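Local structure of formyltransferase PseJ (Anoxybacillus kamchatkensis G10, 6EDK) at residues K36-F41 with I70-R75; L93-L98 with Q156-L161; L198-G201 with Q207-I210. The protein belongs to the formyltransferase family, with a mixed beta sheet flanked by helices and a pocket that holds the bound ligand 1YA. All coordinates share one frame; numbering follows the deposited sequence. Where two conformers were deposited one is given.

From the N terminus, the chain passes through strand 27-31 into helix 36-43, through strand 48-52, and comes back in strand 68-71, where interaction 1 closes the first long loop by setting the helix against the end of that strand. Interaction 2 opens afterwards, on the neighbouring strand 90-94, and closes a longer excursion when helix 147-169 packs over it. The two are in series, neither nested nor crossed, yet they touch: S71 and L93 are paired between strands, and Y72 meets E159. Interaction 3 follows in the C-terminal part, a short local closure between 198-201 and 207-210 with its centre about 22 Å from that of interaction 2. It lies at the surface and touches neither of the others.

Interaction 1 of 3, residues K36-F41 with I70-R75; sequences KWLRDF and ISYGYR. With 1YA (N-{4-[{[(6S)-2-amino-4-oxo-3,4,5,6,7,8-hexahydropteridin-6-yl]methyl}(formyl)amino]benzoyl}-L-glutamic acid), chain D; SO4 (sulfate ion), chain C.
Y72 receives W37 and L38 at the rim of its ring rather than on a face. W37 CZ2 stands 4.5 Å from Y72 CE2, and L38 CD2 lies 4.4 Å from Y72 CD2, so two neighbouring carbons of one tyrosine edge are shared between two residues of the helix. The tyrosine ring reaches the helix because CG is anti to the backbone N (chi1 -179°). W37 CG takes the crowded position between its own N and carbonyl carbon (chi1 68°), which lays the indole back over L38 CB, 3.7 Å from the ring plane, and turns another edge to a sulfate whose O3 lies in that plane. Helix 36-43 is the crossover of a beta-alpha-beta unit joining parallel strands 27-31 and 48-52, in the Rossmann-like sheet found in formyltransferases; L38 also rests on L30 of the first strand. At the start of the helix the sulfate, probably from the crystallisation liquor, accepts two backbone N-H groups, K36 N to O1 at 2.9 Å and W37 N to O4 at 3.3 Å, as anions commonly do at helix N termini. Farther out, the tyrosine is fixed at its polar end by a hydrogen bond between its OH group and E159, and R35 makes a cation-pi contact with its ring. After Y72 the chain continues through G73, whose positive phi suits glycine, into the ligand pocket. There Y74 O approaches 1YA C18 to 3.1 Å, R75 O comes within 3.0 Å of 1YA C12, and the Y74 ring turns its edge to 1YA N8.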
loop_
_atom_site.group_PDB
_atom_site.type_symbol
_atom_site.label_atom_id
_atom_site.label_comp_id
_atom_site.label_asym_id
_atom_site.label_seq_id
_atom_site.Cartn_x
_atom_site.Cartn_y
_atom_site.Cartn_z
ATOM N N LYS A 36 5.522 4.379 -15.036
ATOM C CA LYS A 36 5.685 3.698 -16.313
ATOM C C LYS A 36 6.201 2.286 -16.134
ATOM O O LYS A 36 5.753 1.369 -16.835
ATOM C CB LYS A 36 6.617 4.491 -17.226
ATOM C CG LYS A 36 6.727 3.896 -18.639
ATOM C CD LYS A 36 7.856 4.551 -19.460
ATOM C CE LYS A 36 8.178 3.744 -20.724
ATOM N NZ LYS A 36 6.944 3.268 -21.408
ATOM N N TRP A 37 7.146 2.068 -15.195
ATOM C CA TRP A 37 7.676 0.720 -15.056
ATOM C C TRP A 37 6.580 -0.267 -14.700
ATOM O O TRP A 37 6.632 -1.437 -15.093
ATOM C CB TRP A 37 8.815 0.690 -13.979
ATOM C CG TRP A 37 8.312 0.932 -12.551
ATOM C CD1 TRP A 37 8.294 2.117 -11.895
ATOM C CD2 TRP A 37 7.801 -0.024 -11.670
ATOM N NE1 TRP A 37 7.730 1.962 -10.661
ATOM C CE2 TRP A 37 7.426 0.644 -10.501
ATOM C CE3 TRP A 37 7.540 -1.375 -11.772
ATOM C CZ2 TRP A 37 6.794 -0.017 -9.438
ATOM C CZ3 TRP A 37 6.952 -2.035 -10.728
ATOM C CH2 TRP A 37 6.575 -1.354 -9.579
ATOM N N LEU A 38 5.609 0.158 -13.887
ATOM C CA LEU A 38 4.539 -0.740 -13.491
ATOM C C LEU A 38 3.502 -0.941 -14.613
ATOM O O LEU A 38 3.045 -2.069 -14.859
ATOM C CB LEU A 38 3.869 -0.179 -12.244
ATOM C CG LEU A 38 2.721 -0.991 -11.631
ATOM C CD1 LEU A 38 3.065 -2.405 -11.433
ATOM C CD2 LEU A 38 2.318 -0.328 -10.328
ATOM N N ARG A 39 3.156 0.139 -15.293
ATOM C CA ARG A 39 2.369 -0.001 -16.514
ATOM C C ARG A 39 2.999 -1.004 -17.451
ATOM O O ARG A 39 2.350 -1.975 -17.865
ATOM C CB ARG A 39 2.205 1.361 -17.176
ATOM C CG ARG A 39 1.654 1.300 -18.593
ATOM C CD ARG A 39 1.646 2.706 -19.217
ATOM N NE ARG A 39 0.531 3.511 -18.716
ATOM C CZ ARG A 39 -0.730 3.395 -19.157
ATOM N NH1 ARG A 39 -1.043 2.490 -20.093
ATOM N NH2 ARG A 39 -1.678 4.176 -18.631
ATOM N N ASP A 40 4.298 -0.829 -17.750
ATOM C CA ASP A 40 4.962 -1.740 -18.681
ATOM C C ASP A 40 4.955 -3.166 -18.178
ATOM O O ASP A 40 4.796 -4.102 -18.959
ATOM C CB ASP A 40 6.421 -1.310 -18.922
ATOM C CG ASP A 40 6.534 -0.092 -19.760
ATOM O OD1 ASP A 40 5.565 0.255 -20.468
ATOM O OD2 ASP A 40 7.603 0.536 -19.711
ATOM N N PHE A 41 5.232 -3.369 -16.870
ATOM C CA PHE A 41 5.237 -4.724 -16.327
ATOM C C PHE A 41 3.880 -5.383 -16.525
ATOM O O PHE A 41 3.774 -6.531 -16.981
ATOM C CB PHE A 41 5.595 -4.684 -14.785
ATOM C CG PHE A 41 5.419 -6.013 -14.094
ATOM C CD1 PHE A 41 6.412 -6.981 -14.155
ATOM C CD2 PHE A 41 4.304 -6.279 -13.336
ATOM C CE1 PHE A 41 6.272 -8.223 -13.529
ATOM C CE2 PHE A 41 4.146 -7.511 -12.712
ATOM C CZ PHE A 41 5.120 -8.476 -12.787
ATOM N N ILE A 70 -5.626 -1.733 -9.084
ATOM C CA ILE A 70 -4.434 -1.763 -8.220
ATOM C C ILE A 70 -4.207 -0.349 -7.715
ATOM O O ILE A 70 -3.977 0.577 -8.499
ATOM C CB ILE A 70 -3.191 -2.282 -8.967
ATOM C CG1 ILE A 70 -3.393 -3.689 -9.465
ATOM C CG2 ILE A 70 -1.912 -2.227 -7.979
ATOM C CD1 ILE A 70 -2.348 -4.120 -10.486
ATOM N N SER A 71 -4.321 -0.134 -6.403
ATOM C CA SER A 71 -3.975 1.183 -5.895
ATOM C C SER A 71 -2.606 1.122 -5.205
ATOM O O SER A 71 -2.322 0.193 -4.445
ATOM C CB SER A 71 -5.004 1.777 -4.924
ATOM O OG SER A 71 -5.183 1.090 -3.724
ATOM N N TYR A 72 -1.790 2.106 -5.485
ATOM C CA TYR A 72 -0.388 2.171 -4.978
ATOM C C TYR A 72 -0.109 3.659 -4.858
ATOM O O TYR A 72 0.209 4.324 -5.849
ATOM C CB TYR A 72 0.571 1.473 -5.920
ATOM C CG TYR A 72 2.029 1.493 -5.442
ATOM C CD1 TYR A 72 2.320 1.689 -4.108
ATOM C CD2 TYR A 72 3.097 1.309 -6.340
ATOM C CE1 TYR A 72 3.669 1.720 -3.666
ATOM C CE2 TYR A 72 4.436 1.344 -5.873
ATOM C CZ TYR A 72 4.681 1.530 -4.564
ATOM O OH TYR A 72 5.993 1.565 -4.038
ATOM N N GLY A 73 -0.283 4.180 -3.660
ATOM C CA GLY A 73 -0.117 5.588 -3.400
ATOM C C GLY A 73 -1.323 6.427 -3.785
ATOM O O GLY A 73 -1.182 7.628 -3.982
ATOM N N TYR A 74 -2.481 5.814 -3.958
ATOM C CA TYR A 74 -3.704 6.553 -4.279
ATOM C C TYR A 74 -4.128 7.380 -3.074
ATOM O O TYR A 74 -4.170 6.886 -1.949
ATOM C CB TYR A 74 -4.809 5.595 -4.649
ATOM C CG TYR A 74 -6.075 6.257 -5.113
ATOM C CD1 TYR A 74 -6.068 7.158 -6.170
ATOM C CD2 TYR A 74 -7.294 5.956 -4.502
ATOM C CE1 TYR A 74 -7.279 7.762 -6.629
ATOM C CE2 TYR A 74 -8.503 6.560 -4.939
ATOM C CZ TYR A 74 -8.472 7.461 -5.982
ATOM O OH TYR A 74 -9.668 8.031 -6.412
ATOM N N ARG A 75 -4.460 8.634 -3.311
ATOM C CA ARG A 75 -4.568 9.580 -2.225
ATOM C C ARG A 75 -5.973 9.700 -1.647
ATOM O O ARG A 75 -6.150 10.436 -0.676
ATOM C CB ARG A 75 -4.071 10.961 -2.683
ATOM C CG ARG A 75 -2.525 11.085 -2.590
ATOM C CD ARG A 75 -1.988 12.141 -3.576
ATOM N NE ARG A 75 -2.099 11.696 -4.971
ATOM C CZ ARG A 75 -1.093 11.212 -5.705
ATOM N NH1 ARG A 75 0.145 11.114 -5.194
ATOM N NH2 ARG A 75 -1.338 10.832 -6.954
HETATM N N1 1YA D . -9.833 3.289 0.007
HETATM C C2 1YA D . -10.532 2.235 0.775
HETATM N NA2 1YA D . -11.983 2.224 0.853
HETATM N N3 1YA D . -9.805 1.110 1.471
HETATM C C4 1YA D . -8.337 1.052 1.471
HETATM O O4 1YA D . -7.812 0.132 2.064
HETATM C C4A 1YA D . -7.638 2.125 0.707
HETATM N N5 1YA D . -6.268 2.072 0.612
HETATM C C6 1YA D . -5.613 3.429 0.240
HETATM C C7 1YA D . -6.212 4.107 -0.783
HETATM N N8 1YA D . -7.775 4.203 -0.755
HETATM C C8A 1YA D . -8.393 3.238 -0.063
HETATM C C9 1YA D . -5.641 4.242 1.554
HETATM N N10 1YA D . -4.944 5.538 1.444
HETATM C C11 1YA D . -6.692 8.927 3.283
HETATM C C12 1YA D . -6.471 8.954 1.915
HETATM C C13 1YA D . -5.913 7.841 1.297
HETATM C C14 1YA D . -5.572 6.740 2.064
HETATM C C15 1YA D . -5.785 6.725 3.430
HETATM C C16 1YA D . -6.349 7.830 4.044
HETATM C C17 1YA D . -7.295 10.151 4.018
HETATM N N 1YA D . -6.571 10.526 5.259
HETATM C CA 1YA D . -6.951 11.666 6.131
HETATM C CB 1YA D . -8.303 11.373 6.829
HETATM C CG 1YA D . -8.644 9.874 6.867
HETATM C CD 1YA D . -9.760 9.553 7.878
HETATM O OE1 1YA D . -10.012 8.355 8.186
HETATM O OE2 1YA D . -10.422 10.488 8.398
HETATM C CT 1YA D . -5.816 11.908 7.159
HETATM O O2 1YA D . -4.793 11.160 7.216
HETATM O O1 1YA D . -5.891 12.870 7.962
HETATM C C18 1YA D . -3.636 5.683 0.821
HETATM O O5 1YA D . -3.092 4.750 0.334
HETATM O O 1YA D . -8.230 10.730 3.594
HETATM S S SO4 C . 8.548 5.942 -13.657
HETATM O O1 SO4 C . 7.287 6.482 -14.225
HETATM O O2 SO4 C . 9.620 6.915 -13.887
HETATM O O3 SO4 C . 8.408 5.727 -12.206
HETATM O O4 SO4 C . 8.926 4.662 -14.308
#

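Interaction 2 of 3, residues L93-L98 with Q156-L161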
loop_
_atom_site.group_PDB
_atom_site.type_symbol
_atom_site.label_atom_id
_atom_site.label_comp_id
_atom_site.label_asym_id
_atom_site.label_seq_id
_atom_site.Cartn_x
_atom_site.Cartn_y
_atom_site.Cartn_z
ATOM N N LEU A 93 -1.388 -1.627 -2.229
ATOM C CA LEU A 93 0.020 -1.810 -1.799
ATOM C C LEU A 93 0.341 -0.791 -0.721
ATOM O O LEU A 93 0.425 0.425 -0.979
ATOM C CB LEU A 93 0.992 -1.633 -2.966
ATOM C CG LEU A 93 1.114 -2.746 -3.978
ATOM C CD1 LEU A 93 -0.195 -3.284 -4.523
ATOM C CD2 LEU A 93 2.009 -2.354 -5.132
ATOM N N HIS A 94 0.561 -1.274 0.524
ATOM C CA HIS A 94 0.710 -0.439 1.706
ATOM C C HIS A 94 2.028 -0.796 2.375
ATOM O O HIS A 94 2.267 -1.964 2.635
ATOM C CB HIS A 94 -0.443 -0.717 2.686
ATOM C CG HIS A 94 -0.432 0.131 3.895
ATOM N ND1 HIS A 94 -0.626 1.489 3.845
ATOM C CD2 HIS A 94 -0.244 -0.178 5.199
ATOM C CE1 HIS A 94 -0.526 1.993 5.065
ATOM N NE2 HIS A 94 -0.295 0.999 5.905
ATOM N N ILE A 95 2.846 0.191 2.651
ATOM C CA ILE A 95 4.175 -0.073 3.194
ATOM C C ILE A 95 4.179 -0.112 4.717
ATOM O O ILE A 95 5.028 0.513 5.375
ATOM C CB ILE A 95 5.204 0.883 2.633
ATOM C CG1 ILE A 95 4.843 2.344 2.827
ATOM C CG2 ILE A 95 5.482 0.552 1.139
ATOM C CD1 ILE A 95 6.047 3.293 2.664
ATOM N N SER A 96 3.271 -0.890 5.278
ATOM C CA SER A 96 3.387 -1.318 6.657
ATOM C C SER A 96 3.135 -2.821 6.738
ATOM O O SER A 96 2.654 -3.472 5.813
ATOM C CB SER A 96 2.412 -0.531 7.573
ATOM O OG SER A 96 1.182 -1.236 7.517
ATOM N N TYR A 97 3.503 -3.391 7.871
ATOM C CA TYR A 97 3.206 -4.764 8.227
ATOM C C TYR A 97 1.832 -4.747 8.894
ATOM O O TYR A 97 1.709 -4.621 10.097
ATOM C CB TYR A 97 4.286 -5.350 9.125
ATOM C CG TYR A 97 4.261 -6.877 9.116
ATOM C CD1 TYR A 97 3.347 -7.554 9.812
ATOM C CD2 TYR A 97 5.162 -7.603 8.294
ATOM C CE1 TYR A 97 3.287 -8.947 9.768
ATOM C CE2 TYR A 97 5.109 -8.998 8.226
ATOM C CZ TYR A 97 4.146 -9.646 8.990
ATOM O OH TYR A 97 4.043 -11.021 8.934
ATOM N N LEU A 98 0.770 -4.832 8.103
ATOM C CA LEU A 98 -0.564 -4.757 8.719
ATOM C C LEU A 98 -0.749 -5.976 9.638
ATOM O O LEU A 98 -0.295 -7.102 9.323
ATOM C CB LEU A 98 -1.642 -4.757 7.626
ATOM C CG LEU A 98 -1.678 -3.443 6.821
ATOM C CD1 LEU A 98 -2.526 -3.583 5.567
ATOM C CD2 LEU A 98 -2.118 -2.228 7.596
ATOM N N GLN A 156 11.102 -0.444 -2.429
ATOM C CA GLN A 156 11.645 -1.505 -3.262
ATOM C C GLN A 156 11.093 -2.859 -2.907
ATOM O O GLN A 156 10.829 -3.698 -3.784
ATOM C CB GLN A 156 13.198 -1.538 -3.115
ATOM C CG GLN A 156 13.897 -0.323 -3.712
ATOM C CD GLN A 156 13.496 -0.032 -5.191
ATOM O OE1 GLN A 156 13.621 -0.884 -6.053
ATOM N NE2 GLN A 156 13.001 1.189 -5.450
ATOM N N THR A 157 10.921 -3.125 -1.618
ATOM C CA THR A 157 10.394 -4.409 -1.197
ATOM C C THR A 157 8.931 -4.633 -1.611
ATOM O O THR A 157 8.578 -5.722 -2.068
ATOM C CB THR A 157 10.522 -4.554 0.323
ATOM O OG1 THR A 157 11.892 -4.332 0.744
ATOM C CG2 THR A 157 10.080 -5.893 0.805
ATOM N N ILE A 158 8.078 -3.634 -1.472
ATOM C CA ILE A 158 6.672 -3.922 -1.853
ATOM C C ILE A 158 6.528 -4.052 -3.403
ATOM O O ILE A 158 5.720 -4.839 -3.876
ATOM C CB ILE A 158 5.714 -2.843 -1.327
ATOM C CG1 ILE A 158 4.256 -3.356 -1.396
ATOM C CG2 ILE A 158 5.900 -1.468 -2.016
ATOM C CD1 ILE A 158 3.305 -2.605 -0.500
ATOM N N GLU A 159 7.304 -3.288 -4.179
ATOM C CA GLU A 159 7.307 -3.412 -5.653
ATOM C C GLU A 159 7.829 -4.760 -6.035
ATOM O O GLU A 159 7.250 -5.438 -6.868
ATOM C CB GLU A 159 8.096 -2.287 -6.256
ATOM C CG GLU A 159 7.495 -0.887 -5.908
ATOM C CD GLU A 159 8.303 0.307 -6.328
ATOM O OE1 GLU A 159 9.402 0.154 -6.917
ATOM O OE2 GLU A 159 7.856 1.476 -6.076
ATOM N N LYS A 160 8.892 -5.230 -5.363
ATOM C CA LYS A 160 9.330 -6.605 -5.586
ATOM C C LYS A 160 8.265 -7.620 -5.242
ATOM O O LYS A 160 8.070 -8.593 -5.963
ATOM C CB LYS A 160 10.598 -6.828 -4.750
ATOM C CG LYS A 160 11.277 -8.145 -4.978
ATOM C CD LYS A 160 12.558 -8.337 -4.123
ATOM C CE LYS A 160 13.124 -9.727 -4.423
ATOM N NZ LYS A 160 14.004 -10.228 -3.331
ATOM N N LEU A 161 7.640 -7.493 -4.070
ATOM C CA LEU A 161 6.660 -8.469 -3.620
ATOM C C LEU A 161 5.471 -8.521 -4.581
ATOM O O LEU A 161 4.939 -9.595 -4.894
ATOM C CB LEU A 161 6.163 -8.046 -2.212
ATOM C CG LEU A 161 5.179 -8.949 -1.486
ATOM C CD1 LEU A 161 5.793 -10.296 -1.124
ATOM C CD2 LEU A 161 4.645 -8.285 -0.206
#
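I158 carries nearly all of this contact, pointing from helix 147-169 into the angle made by L93, H94 and I95. At CB the side chain divides. The short branch, CG2, lies 3.8 Å from I95 CG2, methyl against methyl, and the two isoleucine side chains cross at about a right angle. The long branch begins with CG1, anti to the backbone N (chi1 -165°), which carries it away from the helix and slantwise across the leucine: CG1 is 4.0 Å from L93 CB and 4.1 Å from L93 CG. Its terminal methyl, CD1, goes deepest. It sits 3.5 Å from L93 CB, then presses on the main chain itself, at 3.2 Å from H94 N and 3.4 Å from H94 O. A methyl so close to a peptide marks tight packing, with no hydrogen bond linking the segments. Just past this spot the strand ends in an inverse gamma turn centred on I95, closed by a weak bond from S96 N to H94 O, so the methyl meets the chain where it bends. The side chain of H94 leaves on the other side of the strand, where NE2 is hydrogen-bonded to N101 O and the imidazole comes within about 5 Å of 1YA. The strand end therefore faces the apolar core with L93 and the ligand with H94. Around them, the long helix 147-169 adds Y151 and L154 against I95, and F162 against L93, while V119 of strand 118-123 touches both isoleucines and Y72 borders both I158 and L93.

Interaction 3 of 3, residues L198-G201 with Q207-I210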
loop_
_atom_site.group_PDB
_atom_site.type_symbol
_atom_site.label_atom_id
_atom_site.label_comp_id
_atom_site.label_asym_id
_atom_site.label_seq_id
_atom_site.Cartn_x
_atom_site.Cartn_y
_atom_site.Cartn_z
ATOM N N LEU A 198 12.474 15.272 14.009
ATOM C CA LEU A 198 12.984 15.133 12.650
ATOM C C LEU A 198 13.829 16.347 12.246
ATOM O O LEU A 198 13.542 17.043 11.279
ATOM C CB LEU A 198 11.826 14.928 11.685
ATOM C CG LEU A 198 10.821 13.848 12.064
ATOM C CD1 LEU A 198 9.977 13.529 10.856
ATOM C CD2 LEU A 198 11.578 12.630 12.581
ATOM N N THR A 199 14.937 16.519 12.961
ATOM C CA THR A 199 15.811 17.659 12.736
ATOM C C THR A 199 16.485 17.627 11.382
ATOM O O THR A 199 16.862 18.690 10.889
ATOM C CB THR A 199 16.878 17.732 13.827
ATOM O OG1 THR A 199 17.456 16.438 14.006
ATOM C CG2 THR A 199 16.256 18.210 15.129
ATOM N N ASP A 200 16.638 16.441 10.767
ATOM C CA ASP A 200 17.226 16.362 9.433
ATOM C C ASP A 200 16.247 15.836 8.399
ATOM O O ASP A 200 16.657 15.348 7.359
ATOM C CB ASP A 200 18.498 15.512 9.451
ATOM C CG ASP A 200 19.600 16.146 10.275
ATOM O OD1 ASP A 200 19.939 17.302 9.973
ATOM O OD2 ASP A 200 20.105 15.517 11.225
ATOM N N GLY A 201 14.960 16.022 8.646
ATOM C CA GLY A 201 13.946 15.685 7.653
ATOM C C GLY A 201 14.027 14.180 7.372
ATOM O O GLY A 201 14.164 13.362 8.309
ATOM N N GLN A 207 17.399 5.808 14.811
ATOM C CA GLN A 207 17.751 5.520 16.206
ATOM C C GLN A 207 17.192 6.595 17.135
ATOM O O GLN A 207 16.677 6.279 18.207
ATOM C CB GLN A 207 19.283 5.409 16.334
ATOM C CG GLN A 207 19.800 4.509 17.457
ATOM C CD GLN A 207 19.184 3.098 17.447
ATOM O OE1 GLN A 207 19.267 2.349 16.448
ATOM N NE2 GLN A 207 18.560 2.731 18.566
ATOM N N LYS A 208 17.200 7.860 16.693
ATOM C CA LYS A 208 16.666 8.972 17.475
ATOM C C LYS A 208 15.167 8.894 17.702
ATOM O O LYS A 208 14.639 9.607 18.575
ATOM C CB LYS A 208 16.957 10.305 16.754
ATOM C CG LYS A 208 18.429 10.563 16.537
ATOM C CD LYS A 208 18.682 11.970 15.992
ATOM C CE LYS A 208 20.184 12.235 15.920
ATOM N NZ LYS A 208 20.538 13.387 15.033
ATOM N N LEU A 209 14.458 8.048 16.931
ATOM C CA LEU A 209 13.014 8.043 16.896
ATOM C C LEU A 209 12.409 6.862 17.632
ATOM O O LEU A 209 11.219 6.907 17.975
ATOM C CB LEU A 209 12.540 8.029 15.434
ATOM C CG LEU A 209 13.170 9.060 14.529
ATOM C CD1 LEU A 209 12.536 9.061 13.114
ATOM C CD2 LEU A 209 12.998 10.439 15.137
ATOM N N ILE A 210 13.190 5.817 17.875
ATOM C CA ILE A 210 12.621 4.541 18.296
ATOM C C ILE A 210 12.001 4.709 19.662
ATOM O O ILE A 210 12.676 5.138 20.609
ATOM C CB ILE A 210 13.671 3.435 18.299
ATOM C CG1 ILE A 210 14.067 3.104 16.851
ATOM C CG2 ILE A 210 13.119 2.201 19.040
ATOM C CD1 ILE A 210 15.256 2.264 16.748
#
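L198 and L209 are the residues whose backbones come nearest, with CA atoms 8.3 Å apart, and the first of them opens a type I beta turn, L198-G201. The turn is closed by G201 N bonding to L198 O at 3.2 Å, and G201 itself has a positive phi (62°), which favours glycine. T204 steadies it further, its hydroxyl being hydrogen-bonded to D200 N and to G201 O. Such a turn folding back on the chain just after it is a small, local closure in the C-terminal part. Between the side chains the contact has an apolar half and a polar half. L198 begins by pointing away from 207-210, but CD2 swings back and settles against both methyls of L209, at 3.7 Å from L209 CD1 and the same from L209 CD2, the two side chains crossing at about a right angle. Both leucines also reach L147 of helix 147-169, and L209 touches L108 of helix 106-112, which ties this surface closure to the body of the protein. On the exposed side K208 extends toward the turn; its NZ lies 4.5 Å from T199 OG1, and 4.4 Å from D200 OD2, opposite charges too far apart for a salt bridge though perhaps weakly attracted.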